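Local atomic coordinates of oxidase/hydroxylase (Streptomyces hygroscopicus subsp. hygroscopicus, PDB entry 4XCB), a protein that probably acts as a 2-oxoglutarate-dependent dioxygenase, binding a metal ion, 2-oxoglutarate and the aminoglycoside hygromycin B in a double-stranded beta-helix. Residues L134-S146 with L222-W235. Sequence-based numbering, arbitrary orientation.
Sequences LYCPYVKALVYLS and LTAFGYGPTFFTEW. With HY0 (hygromycin b variant), chain G; AKG (2-oxoglutaric acid), chain F.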
ATOM      1  N   LEU A 134     -12.644  -1.262  -5.436  1.00 11.09           N
ATOM      2  CA  LEU A 134     -12.042  -2.396  -4.735  1.00 10.19           C
ATOM      3  C   LEU A 134     -11.609  -3.477  -5.705  1.00  9.38           C
ATOM      4  O   LEU A 134     -12.294  -3.757  -6.687  1.00 10.88           O
ATOM      5  CB  LEU A 134     -13.009  -3.004  -3.739  1.00 11.37           C
ATOM      6  CG  LEU A 134     -13.279  -2.119  -2.525  1.00 14.19           C
ATOM      7  CD1 LEU A 134     -14.594  -2.556  -1.926  1.00 14.83           C
ATOM      8  CD2 LEU A 134     -12.160  -2.243  -1.512  1.00 15.08           C
ATOM      9  N   TYR A 135     -10.463  -4.078  -5.410  1.00 11.01           N
ATOM     10  CA  TYR A 135      -9.956  -5.203  -6.172  1.00  9.11           C
ATOM     11  C   TYR A 135      -9.643  -6.359  -5.216  1.00 10.96           C
ATOM     12  O   TYR A 135      -8.546  -6.447  -4.684  1.00 12.09           O
ATOM     13  CB  TYR A 135      -8.712  -4.794  -6.971  1.00  8.64           C
ATOM     14  CG  TYR A 135      -8.994  -3.760  -8.032  1.00  9.15           C
ATOM     15  CD1 TYR A 135      -9.467  -4.139  -9.286  1.00 11.29           C
ATOM     16  CD2 TYR A 135      -8.795  -2.413  -7.787  1.00 12.57           C
ATOM     17  CE1 TYR A 135      -9.717  -3.201 -10.282  1.00 10.70           C
ATOM     18  CE2 TYR A 135      -9.043  -1.458  -8.778  1.00 11.15           C
ATOM     19  CZ  TYR A 135      -9.512  -1.862 -10.019  1.00  9.00           C
ATOM     20  OH  TYR A 135      -9.787  -0.942 -11.010  1.00 12.09           O
ATOM     21  N   CYS A 136     -10.627  -7.224  -4.972  1.00 12.06           N
ATOM     22  CA  CYS A 136     -10.423  -8.397  -4.121  1.00 10.00           C
ATOM     23  C   CYS A 136     -10.424  -9.638  -4.982  1.00 12.74           C
ATOM     24  O   CYS A 136     -11.403  -9.908  -5.666  1.00 17.23           O
ATOM     25  CB  CYS A 136     -11.511  -8.518  -3.054  1.00 12.87           C
ATOM     26  SG  CYS A 136     -11.752  -7.010  -2.100  1.00 15.47           S
ATOM     27  N   PRO A 137      -9.331 -10.402  -4.951  1.00 10.75           N
ATOM     28  CA  PRO A 137      -9.253 -11.487  -5.935  1.00 10.75           C
ATOM     29  C   PRO A 137     -10.059 -12.744  -5.577  1.00 12.29           C
ATOM     30  O   PRO A 137     -10.282 -13.554  -6.477  1.00 14.04           O
ATOM     31  CB  PRO A 137      -7.757 -11.793  -5.986  1.00 15.46           C
ATOM     32  CG  PRO A 137      -7.265 -11.438  -4.639  1.00 11.61           C
ATOM     33  CD  PRO A 137      -8.080 -10.251  -4.188  1.00 10.09           C
ATOM     34  N   TYR A 138     -10.473 -12.934  -4.330  1.00 10.81           N
ATOM     35  CA  TYR A 138     -11.210 -14.142  -4.001  1.00 12.03           C
ATOM     36  C   TYR A 138     -12.337 -13.755  -3.081  1.00 10.54           C
ATOM     37  O   TYR A 138     -12.089 -13.391  -1.933  1.00 10.05           O
ATOM     38  CB  TYR A 138     -10.304 -15.189  -3.337  1.00 11.85           C
ATOM     39  CG  TYR A 138     -10.781 -16.618  -3.478  1.00 14.92           C
ATOM     40  CD1 TYR A 138      -9.960 -17.582  -4.041  1.00 17.49           C
ATOM     41  CD2 TYR A 138     -12.048 -16.995  -3.073  1.00 11.29           C
ATOM     42  CE1 TYR A 138     -10.385 -18.888  -4.185  1.00 16.22           C
ATOM     43  CE2 TYR A 138     -12.483 -18.300  -3.203  1.00 15.11           C
ATOM     44  CZ  TYR A 138     -11.649 -19.242  -3.759  1.00 17.75           C
ATOM     45  OH  TYR A 138     -12.064 -20.555  -3.910  1.00 19.66           O
ATOM     46  N   VAL A 139     -13.563 -13.787  -3.594  1.00  9.29           N
ATOM     47  CA  VAL A 139     -14.729 -13.480  -2.780  1.00  9.56           C
ATOM     48  C   VAL A 139     -15.763 -14.599  -2.885  1.00 10.69           C
ATOM     49  O   VAL A 139     -15.815 -15.364  -3.878  1.00 12.27           O
ATOM     50  CB  VAL A 139     -15.362 -12.132  -3.175  1.00 15.23           C
ATOM     51  CG1 VAL A 139     -14.322 -10.995  -3.051  1.00 12.48           C
ATOM     52  CG2 VAL A 139     -15.897 -12.199  -4.572  1.00 15.22           C
ATOM     53  N   LYS A 140     -16.572 -14.716  -1.840  1.00 10.28           N
ATOM     54  CA  LYS A 140     -17.629 -15.696  -1.781  1.00 11.65           C
ATOM     55  C   LYS A 140     -18.964 -15.037  -1.594  1.00 14.08           C
ATOM     56  O   LYS A 140     -19.085 -14.055  -0.860  1.00 13.34           O
ATOM     57  CB  LYS A 140     -17.403 -16.682  -0.643  1.00 14.92           C
ATOM     58  CG  LYS A 140     -16.408 -17.748  -0.933  1.00 17.96           C
ATOM     59  CD  LYS A 140     -16.472 -18.800   0.151  1.00 20.85           C
ATOM     60  CE  LYS A 140     -15.350 -19.791  -0.016  1.00 17.67           C
ATOM     61  NZ  LYS A 140     -15.162 -20.590   1.235  1.00 15.24           N
ATOM     62  N   ALA A 141     -19.975 -15.589  -2.245  1.00 13.40           N
ATOM     63  CA  ALA A 141     -21.348 -15.268  -1.907  1.00 12.46           C
ATOM     64  C   ALA A 141     -21.920 -16.448  -1.148  1.00 13.17           C
ATOM     65  O   ALA A 141     -22.067 -17.540  -1.694  1.00 14.31           O
ATOM     66  CB  ALA A 141     -22.171 -14.970  -3.156  1.00 16.26           C
ATOM     67  N   LEU A 142     -22.214 -16.234   0.125  1.00 12.50           N
ATOM     68  CA  LEU A 142     -22.879 -17.237   0.933  1.00 11.91           C
ATOM     69  C   LEU A 142     -24.377 -16.972   0.912  1.00 14.56           C
ATOM     70  O   LEU A 142     -24.840 -15.930   1.378  1.00 15.84           O
ATOM     71  CB  LEU A 142     -22.365 -17.217   2.380  1.00 12.90           C
ATOM     72  CG  LEU A 142     -20.860 -17.260   2.631  1.00 14.37           C
ATOM     73  CD1 LEU A 142     -20.569 -17.121   4.107  1.00 16.63           C
ATOM     74  CD2 LEU A 142     -20.276 -18.548   2.148  1.00 18.52           C
ATOM     75  N   VAL A 143     -25.122 -17.921   0.362  1.00 15.08           N
ATOM     76  CA  VAL A 143     -26.569 -17.858   0.345  1.00 13.83           C
ATOM     77  C   VAL A 143     -27.121 -18.731   1.472  1.00 13.54           C
ATOM     78  O   VAL A 143     -27.103 -19.969   1.405  1.00 14.36           O
ATOM     79  CB  VAL A 143     -27.141 -18.331  -1.013  1.00 12.85           C
ATOM     80  CG1 VAL A 143     -28.666 -18.178  -0.999  1.00 12.77           C
ATOM     81  CG2 VAL A 143     -26.493 -17.566  -2.173  1.00 15.28           C
ATOM     82  N   TYR A 144     -27.612 -18.089   2.524  1.00 13.63           N
ATOM     83  CA  TYR A 144     -28.115 -18.851   3.656  1.00 14.78           C
ATOM     84  C   TYR A 144     -29.525 -19.338   3.394  1.00 13.30           C
ATOM     85  O   TYR A 144     -30.362 -18.605   2.863  1.00 14.71           O
ATOM     86  CB  TYR A 144     -28.062 -18.015   4.934  1.00 12.31           C
ATOM     87  CG  TYR A 144     -26.660 -17.825   5.452  1.00 16.05           C
ATOM     88  CD1 TYR A 144     -25.916 -16.703   5.097  1.00 14.71           C
ATOM     89  CD2 TYR A 144     -26.063 -18.788   6.267  1.00 17.47           C
ATOM     90  CE1 TYR A 144     -24.621 -16.530   5.560  1.00 16.13           C
ATOM     91  CE2 TYR A 144     -24.758 -18.623   6.731  1.00 17.99           C
ATOM     92  CZ  TYR A 144     -24.049 -17.495   6.375  1.00 18.85           C
ATOM     93  OH  TYR A 144     -22.759 -17.325   6.844  1.00 17.17           O
ATOM     94  N   LEU A 145     -29.777 -20.586   3.761  1.00 14.77           N
ATOM     95  CA  LEU A 145     -31.061 -21.214   3.496  1.00 13.07           C
ATOM     96  C   LEU A 145     -31.713 -21.627   4.801  1.00 15.24           C
ATOM     97  O   LEU A 145     -32.635 -22.440   4.808  1.00 17.38           O
ATOM     98  CB  LEU A 145     -30.894 -22.435   2.588  1.00 15.36           C
ATOM     99  CG  LEU A 145     -30.292 -22.199   1.201  1.00 14.11           C
ATOM    100  CD1 LEU A 145     -30.185 -23.511   0.418  1.00 16.32           C
ATOM    101  CD2 LEU A 145     -31.098 -21.162   0.440  1.00 15.23           C
ATOM    102  N   SER A 146     -31.213 -21.080   5.909  1.00 16.96           N
ATOM    103  CA  SER A 146     -31.876 -21.229   7.201  1.00 16.67           C
ATOM    104  C   SER A 146     -31.587 -19.998   8.049  1.00 18.54           C
ATOM    105  O   SER A 146     -30.677 -19.232   7.745  1.00 17.20           O
ATOM    106  CB  SER A 146     -31.427 -22.505   7.915  1.00 17.08           C
ATOM    107  OG  SER A 146     -30.041 -22.499   8.211  1.00 19.78           O
ATOM    108  N   LEU A 222     -26.597 -23.794   3.965  1.00 15.15           N
ATOM    109  CA  LEU A 222     -26.254 -22.698   3.080  1.00 14.66           C
ATOM    110  C   LEU A 222     -25.540 -23.213   1.854  1.00 13.48           C
ATOM    111  O   LEU A 222     -25.091 -24.354   1.823  1.00 14.70           O
ATOM    112  CB  LEU A 222     -25.377 -21.661   3.782  1.00 16.79           C
ATOM    113  CG  LEU A 222     -23.891 -21.997   3.893  1.00 18.87           C
ATOM    114  CD1 LEU A 222     -23.111 -20.791   4.356  1.00 21.89           C
ATOM    115  CD2 LEU A 222     -23.658 -23.160   4.828  1.00 24.71           C
ATOM    116  N   THR A 223     -25.462 -22.356   0.844  1.00 14.45           N
ATOM    117  CA  THR A 223     -24.681 -22.646  -0.351  1.00 14.53           C
ATOM    118  C   THR A 223     -23.693 -21.513  -0.588  1.00 15.21           C
ATOM    119  O   THR A 223     -24.021 -20.347  -0.395  1.00 19.76           O
ATOM    120  CB  THR A 223     -25.585 -22.825  -1.579  1.00 14.68           C
ATOM    121  OG1 THR A 223     -26.364 -21.636  -1.763  1.00 18.71           O
ATOM    122  CG2 THR A 223     -26.527 -24.013  -1.369  1.00 15.19           C
ATOM    123  N   ALA A 224     -22.474 -21.861  -0.973  1.00 12.17           N
ATOM    124  CA  ALA A 224     -21.403 -20.881  -1.116  1.00 14.31           C
ATOM    125  C   ALA A 224     -20.871 -20.895  -2.534  1.00 11.74           C
ATOM    126  O   ALA A 224     -20.607 -21.965  -3.094  1.00 14.06           O
ATOM    127  CB  ALA A 224     -20.279 -21.175  -0.150  1.00 12.84           C
ATOM    128  N   PHE A 225     -20.686 -19.709  -3.100  1.00 12.16           N
ATOM    129  CA  PHE A 225     -20.134 -19.615  -4.451  1.00  9.79           C
ATOM    130  C   PHE A 225     -18.924 -18.712  -4.429  1.00 11.26           C
ATOM    131  O   PHE A 225     -18.994 -17.601  -3.901  1.00 13.19           O
ATOM    132  CB  PHE A 225     -21.196 -19.108  -5.428  1.00 12.31           C
ATOM    133  CG  PHE A 225     -22.399 -20.002  -5.515  1.00 12.46           C
ATOM    134  CD1 PHE A 225     -22.399 -21.093  -6.364  1.00 12.01           C
ATOM    135  CD2 PHE A 225     -23.518 -19.759  -4.746  1.00 14.27           C
ATOM    136  CE1 PHE A 225     -23.503 -21.931  -6.443  1.00 13.02           C
ATOM    137  CE2 PHE A 225     -24.630 -20.597  -4.807  1.00 14.78           C
ATOM    138  CZ  PHE A 225     -24.617 -21.687  -5.665  1.00 17.36           C
ATOM    139  N   GLY A 226     -17.819 -19.191  -5.003  1.00 10.63           N
ATOM    140  CA  GLY A 226     -16.545 -18.503  -4.905  1.00 11.04           C
ATOM    141  C   GLY A 226     -16.173 -17.979  -6.268  1.00 12.15           C
ATOM    142  O   GLY A 226     -16.296 -18.692  -7.262  1.00 12.40           O
ATOM    143  N   TYR A 227     -15.751 -16.720  -6.307  1.00  9.88           N
ATOM    144  CA  TYR A 227     -15.443 -16.040  -7.556  1.00 10.95           C
ATOM    145  C   TYR A 227     -14.087 -15.394  -7.491  1.00 11.89           C
ATOM    146  O   TYR A 227     -13.659 -14.926  -6.432  1.00 10.71           O
ATOM    147  CB  TYR A 227     -16.486 -14.964  -7.881  1.00 11.06           C
ATOM    148  CG  TYR A 227     -17.917 -15.441  -7.915  1.00 12.84           C
ATOM    149  CD1 TYR A 227     -18.690 -15.429  -6.764  1.00 11.02           C
ATOM    150  CD2 TYR A 227     -18.493 -15.907  -9.093  1.00 13.04           C
ATOM    151  CE1 TYR A 227     -20.004 -15.858  -6.782  1.00 13.44           C
ATOM    152  CE2 TYR A 227     -19.809 -16.333  -9.123  1.00 13.94           C
ATOM    153  CZ  TYR A 227     -20.555 -16.316  -7.967  1.00 13.60           C
ATOM    154  OH  TYR A 227     -21.869 -16.739  -7.979  1.00 14.93           O
ATOM    155  N   GLY A 228     -13.418 -15.312  -8.633  1.00 12.01           N
ATOM    156  CA  GLY A 228     -12.210 -14.524  -8.730  1.00 12.04           C
ATOM    157  C   GLY A 228     -11.899 -14.253 -10.182  1.00 10.95           C
ATOM    158  O   GLY A 228     -12.745 -14.486 -11.056  1.00 10.97           O
ATOM    159  N   PRO A 229     -10.679 -13.792 -10.455  1.00  9.51           N
ATOM    160  CA  PRO A 229     -10.311 -13.432 -11.825  1.00  7.17           C
ATOM    161  C   PRO A 229     -10.196 -14.628 -12.749  1.00 10.55           C
ATOM    162  O   PRO A 229     -10.015 -15.742 -12.292  1.00  8.31           O
ATOM    163  CB  PRO A 229      -8.949 -12.748 -11.652  1.00  9.86           C
ATOM    164  CG  PRO A 229      -8.887 -12.381 -10.209  1.00 11.79           C
ATOM    165  CD  PRO A 229      -9.613 -13.452  -9.494  1.00 10.32           C
ATOM    166  N   THR A 230     -10.299 -14.383 -14.046  1.00  9.23           N
ATOM    167  CA  THR A 230     -10.236 -15.463 -15.018  1.00  8.93           C
ATOM    168  C   THR A 230      -8.927 -16.234 -15.004  1.00  9.20           C
ATOM    169  O   THR A 230      -8.885 -17.361 -15.501  1.00 12.00           O
ATOM    170  CB  THR A 230     -10.460 -14.941 -16.448  1.00  8.86           C
ATOM    171  OG1 THR A 230      -9.522 -13.891 -16.738  1.00 12.20           O
ATOM    172  CG2 THR A 230     -11.866 -14.414 -16.587  1.00 11.86           C
ATOM    173  N   PHE A 231      -7.873 -15.657 -14.443  1.00 10.23           N
ATOM    174  CA  PHE A 231      -6.582 -16.344 -14.411  1.00 10.83           C
ATOM    175  C   PHE A 231      -6.378 -17.137 -13.121  1.00 10.71           C
ATOM    176  O   PHE A 231      -5.325 -17.742 -12.947  1.00 12.65           O
ATOM    177  CB  PHE A 231      -5.423 -15.352 -14.605  1.00 10.09           C
ATOM    178  CG  PHE A 231      -5.492 -14.153 -13.718  1.00 10.28           C
ATOM    179  CD1 PHE A 231      -6.083 -12.975 -14.156  1.00 12.91           C
ATOM    180  CD2 PHE A 231      -4.985 -14.208 -12.434  1.00 12.78           C
ATOM    181  CE1 PHE A 231      -6.154 -11.872 -13.333  1.00 14.19           C
ATOM    182  CE2 PHE A 231      -5.062 -13.102 -11.604  1.00 15.03           C
ATOM    183  CZ  PHE A 231      -5.654 -11.940 -12.057  1.00 14.31           C
ATOM    184  N   PHE A 232      -7.361 -17.118 -12.217  1.00 11.07           N
ATOM    185  CA  PHE A 232      -7.339 -18.022 -11.065  1.00 12.26           C
ATOM    186  C   PHE A 232      -7.812 -19.407 -11.488  1.00 12.86           C
ATOM    187  O   PHE A 232      -8.720 -19.524 -12.315  1.00 12.42           O
ATOM    188  CB  PHE A 232      -8.230 -17.514  -9.918  1.00 10.59           C
ATOM    189  CG  PHE A 232      -7.534 -16.572  -8.964  1.00 10.54           C
ATOM    190  CD1 PHE A 232      -6.525 -15.731  -9.395  1.00 10.61           C
ATOM    191  CD2 PHE A 232      -7.929 -16.516  -7.636  1.00 12.44           C
ATOM    192  CE1 PHE A 232      -5.903 -14.860  -8.505  1.00 11.49           C
ATOM    193  CE2 PHE A 232      -7.320 -15.649  -6.754  1.00 15.84           C
ATOM    194  CZ  PHE A 232      -6.317 -14.826  -7.179  1.00 13.28           C
ATOM    195  N   THR A 233      -7.195 -20.451 -10.941  1.00 12.64           N
ATOM    196  CA  THR A 233      -7.685 -21.812 -11.168  1.00 12.82           C
ATOM    197  C   THR A 233      -8.912 -22.118 -10.304  1.00 12.35           C
ATOM    198  O   THR A 233      -9.118 -21.505  -9.249  1.00 14.34           O
ATOM    199  CB  THR A 233      -6.611 -22.882 -10.871  1.00 13.99           C
ATOM    200  OG1 THR A 233      -6.198 -22.797  -9.501  1.00 13.55           O
ATOM    201  CG2 THR A 233      -5.416 -22.735 -11.783  1.00 19.52           C
ATOM    202  N   GLU A 234      -9.730 -23.079 -10.736  1.00 12.69           N
ATOM    203  CA  GLU A 234     -10.869 -23.483  -9.914  1.00 12.43           C
ATOM    204  C   GLU A 234     -10.340 -23.996  -8.582  1.00 12.16           C
ATOM    205  O   GLU A 234      -9.228 -24.527  -8.524  1.00 16.73           O
ATOM    206  CB  GLU A 234     -11.719 -24.531 -10.629  1.00 14.76           C
ATOM    207  CG  GLU A 234     -12.540 -23.926 -11.757  1.00 16.76           C
ATOM    208  CD  GLU A 234     -13.178 -24.959 -12.668  1.00 21.48           C
ATOM    209  OE1 GLU A 234     -12.952 -26.166 -12.452  1.00 27.66           O
ATOM    210  OE2 GLU A 234     -13.898 -24.549 -13.606  1.00 23.88           O
ATOM    211  N   TRP A 235     -11.111 -23.841  -7.507  1.00 10.78           N
ATOM    212  CA  TRP A 235     -10.558 -24.193  -6.200  1.00 11.02           C
ATOM    213  C   TRP A 235     -10.248 -25.673  -6.057  1.00 13.87           C
ATOM    214  O   TRP A 235     -11.049 -26.547  -6.405  1.00 14.96           O
ATOM    215  CB  TRP A 235     -11.474 -23.786  -5.043  1.00 13.41           C
ATOM    216  CG  TRP A 235     -10.786 -24.066  -3.757  1.00 12.29           C
ATOM    217  CD1 TRP A 235      -9.839 -23.291  -3.151  1.00 13.78           C
ATOM    218  CD2 TRP A 235     -10.925 -25.239  -2.940  1.00 16.17           C
ATOM    219  NE1 TRP A 235      -9.397 -23.897  -1.998  1.00 13.05           N
ATOM    220  CE2 TRP A 235     -10.047 -25.091  -1.847  1.00 15.40           C
ATOM    221  CE3 TRP A 235     -11.711 -26.391  -3.024  1.00 16.73           C
ATOM    222  CZ2 TRP A 235      -9.936 -26.051  -0.848  1.00 19.10           C
ATOM    223  CZ3 TRP A 235     -11.602 -27.342  -2.019  1.00 17.59           C
ATOM    224  CH2 TRP A 235     -10.721 -27.167  -0.955  1.00 17.87           C
TER
HETATM  225  C1  HY0 G 303      -6.913 -26.121   4.889  1.00 19.29           C
HETATM  226  C2  HY0 G 303      -5.853 -26.910   5.624  1.00 21.21           C
HETATM  227  C3  HY0 G 303      -6.020 -28.394   5.329  1.00 21.90           C
HETATM  228  C4  HY0 G 303      -7.411 -28.865   5.753  1.00 24.65           C
HETATM  229  C5  HY0 G 303      -8.510 -28.012   5.115  1.00 22.12           C
HETATM  230  C6  HY0 G 303      -8.296 -26.545   5.323  1.00 19.44           C
HETATM  231  N7  HY0 G 303      -4.584 -26.475   5.178  1.00 19.55           N
HETATM  232  O8  HY0 G 303      -6.742 -24.763   5.220  1.00 19.05           O
HETATM  233  N9  HY0 G 303      -7.573 -30.221   5.353  1.00 27.73           N
HETATM  234  C10 HY0 G 303      -6.904 -31.078   6.328  1.00 29.89           C
HETATM  235  O11 HY0 G 303      -9.739 -28.366   5.713  1.00 19.22           O
HETATM  236  C12 HY0 G 303     -10.703 -23.901   4.271  1.00 16.20           C
HETATM  237  C13 HY0 G 303      -9.949 -24.803   5.210  1.00 17.41           C
HETATM  238  O14 HY0 G 303     -10.761 -25.407   6.188  1.00 17.64           O
HETATM  239  C15 HY0 G 303     -11.394 -24.433   6.971  1.00 16.56           C
HETATM  240  C16 HY0 G 303     -12.482 -23.840   6.132  1.00 15.64           C
HETATM  241  C17 HY0 G 303     -11.785 -23.134   4.898  1.00 14.52           C
HETATM  242  O18 HY0 G 303      -9.272 -25.839   4.505  1.00 16.53           O
HETATM  243  C19 HY0 G 303     -11.979 -25.105   8.211  1.00 17.62           C
HETATM  244  O20 HY0 G 303     -10.898 -25.480   9.069  1.00 20.18           O
HETATM  245  O21 HY0 G 303     -13.343 -24.819   5.685  1.00 15.57           O
HETATM  246  O22 HY0 G 303     -12.742 -22.883   3.956  1.00 17.34           O
HETATM  247  C23 HY0 G 303     -12.268 -23.475   2.731  1.00 14.62           C
HETATM  248  C24 HY0 G 303     -13.435 -23.982   1.952  1.00 16.71           C
HETATM  249  C25 HY0 G 303     -13.015 -24.307   0.526  1.00 16.13           C
HETATM  250  C26 HY0 G 303     -12.311 -23.131  -0.119  1.00 14.77           C
HETATM  251  C27 HY0 G 303     -11.140 -22.765   0.728  1.00 12.89           C
HETATM  252  O28 HY0 G 303     -11.609 -22.454   2.020  1.00 13.64           O
HETATM  253  O29 HY0 G 303     -11.318 -24.566   3.096  1.00 15.82           O
HETATM  254  O30 HY0 G 303     -13.957 -25.189   2.518  1.00 19.62           O
HETATM  255  O31 HY0 G 303     -14.158 -24.700  -0.198  1.00 16.64           O
HETATM  256  O32 HY0 G 303     -13.180 -22.004  -0.258  1.00 15.96           O
HETATM  257  C33 HY0 G 303     -10.421 -21.527   0.162  1.00 13.90           C
HETATM  258  C34 HY0 G 303      -9.008 -21.480   0.684  1.00 14.76           C
HETATM  259  O35 HY0 G 303      -8.186 -22.434   0.044  1.00 16.38           O
HETATM  260  N36 HY0 G 303     -11.090 -20.368   0.624  1.00 15.23           N
HETATM  261  C1  AKG F 302     -16.724 -21.469   4.545  1.00 19.85           C
HETATM  262  O1  AKG F 302     -15.508 -21.256   4.244  1.00 19.42           O
HETATM  263  O2  AKG F 302     -17.377 -22.399   3.982  1.00 19.76           O
HETATM  264  C2  AKG F 302     -17.399 -20.604   5.575  1.00 19.31           C
HETATM  265  O5  AKG F 302     -16.773 -19.650   6.001  1.00 17.46           O
HETATM  266  C3  AKG F 302     -18.790 -20.958   6.074  1.00 17.11           C
HETATM  267  C4  AKG F 302     -19.533 -19.791   6.680  1.00 18.53           C
HETATM  268  C5  AKG F 302     -20.778 -20.290   7.398  1.00 17.82           C
HETATM  269  O3  AKG F 302     -21.613 -19.462   7.857  1.00 19.47           O
HETATM  270  O4  AKG F 302     -20.965 -21.530   7.527  1.00 19.23           O
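Val139, Ala141 and Val143 pair with Tyr227, Phe225 and Thr223 through six backbone hydrogen bonds, joining two antiparallel central strands of the larger sheet of the double-stranded beta-helix. Tyr227 N to Val139 O, at 2.8 Å, has an N-H...O angle of 168°. The side chains of these pairs are mostly apolar, suiting the face packed against helices 63-69 and 72-82; there Ala141 CB meets the edge of the Tyr227 ring, whose hydroxyl hydrogen-bonds to Ala69 O.

The other face serves the ligands. Leu142 CD2 lies a tight 3.5 Å from the CB of small Ala224, while Leu222 CD1 lies 3.6 Å from Tyr144 CE2, the two side chains running side by side. Tyr144 OH donates to 2-oxoglutarate O3 (2.6 Å), which lies in the ring plane. The extended chain of Lys140 lets NZ hydrogen-bond to hygromycin O32 (2.9 Å) and Tyr92 OH.

Beyond the strand, Trp235 NE1 donates to hygromycin O35 (2.8 Å) and one indole face covers C26. Trp235 CB lies 3.5 Å from Tyr138 OH, which is hydrogen-bonded to Glu90. An alanine in place of Trp235 would probably leave O35 without this donor and the sugar face uncovered.

Apolar backing and polar tips thus let this strand pair and the following loop contribute to both ligand sites.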